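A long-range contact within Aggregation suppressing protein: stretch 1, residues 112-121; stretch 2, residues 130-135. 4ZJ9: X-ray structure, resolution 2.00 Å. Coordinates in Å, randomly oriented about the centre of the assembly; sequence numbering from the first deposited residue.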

# COMPACT_ATOMS: atom_id res chain seq x y z
N SER A 112 4.34 -22.87 2.19
CA SER A 112 5.02 -24.12 1.79
C SER A 112 5.11 -24.13 0.26
O SER A 112 4.16 -23.76 -0.43
CB SER A 112 4.27 -25.38 2.31
OG SER A 112 5.21 -26.25 2.93
N LEU A 113 6.28 -24.43 -0.26
CA LEU A 113 6.47 -24.56 -1.67
C LEU A 113 6.32 -26.04 -2.09
O LEU A 113 6.92 -26.94 -1.51
CB LEU A 113 7.83 -24.07 -2.07
CG LEU A 113 8.14 -22.59 -1.78
CD1 LEU A 113 9.58 -22.29 -2.16
CD2 LEU A 113 7.18 -21.65 -2.48
N PRO A 114 5.53 -26.29 -3.12
CA PRO A 114 5.62 -27.64 -3.62
C PRO A 114 7.07 -28.03 -4.05
O PRO A 114 7.81 -27.20 -4.54
CB PRO A 114 4.65 -27.61 -4.78
CG PRO A 114 4.57 -26.19 -5.23
CD PRO A 114 4.97 -25.33 -4.09
N GLU A 115 7.49 -29.26 -3.78
CA GLU A 115 8.78 -29.74 -4.30
C GLU A 115 8.42 -29.92 -5.77
O GLU A 115 7.48 -30.67 -6.05
CB GLU A 115 9.21 -31.08 -3.64
N HIS A 116 9.11 -29.28 -6.71
CA HIS A 116 10.37 -28.56 -6.52
C HIS A 116 10.12 -27.18 -7.14
O HIS A 116 10.38 -26.91 -8.32
CB HIS A 116 11.55 -29.27 -7.22
CG HIS A 116 11.34 -30.74 -7.49
ND1 HIS A 116 10.61 -31.20 -8.57
CD2 HIS A 116 11.77 -31.84 -6.83
CE1 HIS A 116 10.58 -32.51 -8.55
NE2 HIS A 116 11.28 -32.93 -7.51
N ALA A 117 9.57 -26.30 -6.31
CA ALA A 117 9.22 -24.95 -6.73
C ALA A 117 10.29 -23.95 -6.34
O ALA A 117 11.00 -24.12 -5.34
CB ALA A 117 7.86 -24.54 -6.16
N LYS A 118 10.41 -22.89 -7.14
CA LYS A 118 11.43 -21.84 -6.93
C LYS A 118 10.74 -20.49 -6.98
O LYS A 118 9.79 -20.29 -7.76
CB LYS A 118 12.52 -21.85 -8.02
N VAL A 119 11.28 -19.55 -6.21
CA VAL A 119 10.89 -18.13 -6.34
C VAL A 119 11.76 -17.50 -7.42
O VAL A 119 12.97 -17.50 -7.27
CB VAL A 119 10.82 -17.35 -4.97
CG1 VAL A 119 11.50 -18.10 -3.85
CG2 VAL A 119 11.30 -15.91 -5.11
N ASN A 120 11.14 -16.98 -8.48
CA ASN A 120 11.86 -16.45 -9.67
C ASN A 120 12.24 -14.99 -9.48
O ASN A 120 13.40 -14.63 -9.67
CB ASN A 120 11.09 -16.70 -10.98
CG ASN A 120 11.28 -18.14 -11.48
N ASN A 121 11.27 -14.16 -9.09
CA ASN A 121 11.57 -12.79 -8.66
C ASN A 121 10.61 -12.32 -7.59
O ASN A 121 9.48 -12.91 -7.42
CB ASN A 121 11.58 -11.77 -9.83
CG ASN A 121 10.28 -11.76 -10.62
OD1 ASN A 121 9.19 -11.62 -10.05
ND2 ASN A 121 10.40 -11.91 -11.93
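Stretch 2 (130-135) LVEIYQ

Two neighbouring strands of an antiparallel sheet are held together first by their backbones, and side chains then fill the spaces that the backbone register creates. The pairing of residues 130-135 with residues 112-121 in this protein illustrates the principle, including what happens where a regular ladder gives way to a loop at one end. Stretch 2 is extended, a strand from Leu-130 to Tyr-134 that began earlier in the chain. It runs against strand 118-121 with an angle of 135° between their N-to-C directions, antiparallel but markedly twisted, and the two axes approach to 4.6 Å. Because the directions oppose, a walk forward along stretch 1 is a walk backward along stretch 2.

The walk begins in a loop. Leu-113, with its side chain in the m, t rotamer, starts sideways to the other stretch, but its end comes nearer, so that CD2 lies 3.8 Å from CG2 of Ile-133. Pro-114 points toward stretch 2 and brings its CG to 3.5 Å from OE1 of Gln-135. The end of the Gln-135 side chain turns back to the loop although its CA-to-CB bond points away; its NE2 is 3.2 Å from O of Glu-115. A cis peptide bond joins Glu-115 to His-116, and the turn is tied within the stretch by a hydrogen bond of 2.7 Å from Ala-117 N to Pro-114 O.

Ala-117 leads into the paired region. Its CB packs 4.0 Å from CG2 of Ile-133, adding to the apolar contact made by Leu-113, while its CA makes a CA-H...O contact of 3.2 Å with O of Tyr-134. At Lys-118 the ladder is at its most regular: Lys-118 N donates to Tyr-134 O at 2.8 Å, and Tyr-134 N donates to Lys-118 O, also at 2.8 Å. Both bonds are nearly straight, as expected of a hydrogen-bonded antiparallel pair.

Val-119 and Ile-133 form the next, non-hydrogen-bonded pair, and their CA atoms draw in to 4.5 Å. Here CA-H...O contacts supplement the ladder: Val-119 CA lies 3.4 Å from Glu-132 O, and Ile-133 CA lies 3.4 Å from Lys-118 O. The side chains of this pair share one face of the sheet, opposite to that of Lys-118 and Tyr-134. Val-119 also reaches along the neighbouring strand, its CG2 3.9 Å from CG1 of Val-131.

Asn-120 departs from the extended conformation, with phi/psi of -87/-50°. Its N still donates to Glu-132 O at 3.0 Å, and its side chain points toward stretch 2, placing CG 3.3 Å from CG of Tyr-134. Asn-121 is extended again, and its O accepts a 3.1 Å hydrogen bond from Glu-132 N. Glu-132 is thus held through both backbone groups: its O accepts from Asn-120 N, and its N donates to Asn-121 O. The same Asn-121 O lies 3.4 Å from CA of Val-131 in a CA-H...O contact.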

# COMPACT_ATOMS: atom_id res chain seq x y z
N LEU A 130 5.27 -8.47 -5.08
CA LEU A 130 4.88 -9.48 -6.01
C LEU A 130 5.95 -10.54 -6.12
O LEU A 130 7.07 -10.27 -6.57
CB LEU A 130 4.64 -8.87 -7.40
CG LEU A 130 3.18 -8.38 -7.54
CD1 LEU A 130 2.89 -7.13 -6.75
CD2 LEU A 130 2.95 -8.04 -9.00
N VAL A 131 5.59 -11.77 -5.77
CA VAL A 131 6.50 -12.90 -5.76
C VAL A 131 6.00 -14.01 -6.70
O VAL A 131 4.95 -14.63 -6.46
CB VAL A 131 6.62 -13.45 -4.35
CG1 VAL A 131 7.72 -14.54 -4.35
CG2 VAL A 131 7.07 -12.32 -3.45
N GLU A 132 6.74 -14.26 -7.77
CA GLU A 132 6.41 -15.35 -8.69
C GLU A 132 7.08 -16.61 -8.22
O GLU A 132 8.25 -16.61 -7.92
CB GLU A 132 6.89 -15.06 -10.12
CG GLU A 132 6.39 -13.71 -10.62
CD GLU A 132 6.81 -13.39 -12.05
OE1 GLU A 132 7.81 -13.98 -12.53
OE2 GLU A 132 6.12 -12.53 -12.66
N ILE A 133 6.29 -17.66 -8.19
CA ILE A 133 6.71 -18.94 -7.72
C ILE A 133 6.44 -19.91 -8.88
O ILE A 133 5.32 -20.00 -9.38
CB ILE A 133 5.96 -19.37 -6.47
CG1 ILE A 133 6.17 -18.40 -5.31
CG2 ILE A 133 6.34 -20.79 -6.06
CD1 ILE A 133 4.93 -18.35 -4.42
N TYR A 134 7.49 -20.61 -9.30
CA TYR A 134 7.48 -21.44 -10.52
C TYR A 134 7.79 -22.90 -10.14
O TYR A 134 8.65 -23.12 -9.28
CB TYR A 134 8.55 -20.89 -11.49
CG TYR A 134 8.31 -19.45 -11.88
N GLN A 135 7.10 -23.88 -10.76
CA GLN A 135 7.38 -25.33 -10.54
C GLN A 135 8.61 -25.89 -11.29
O GLN A 135 8.64 -25.95 -12.50
CB GLN A 135 6.16 -26.15 -10.94
CG GLN A 135 6.18 -27.57 -10.40
CD GLN A 135 5.67 -27.66 -8.98
OE1 GLN A 135 4.75 -26.94 -8.61
NE2 GLN A 135 6.25 -28.55 -8.18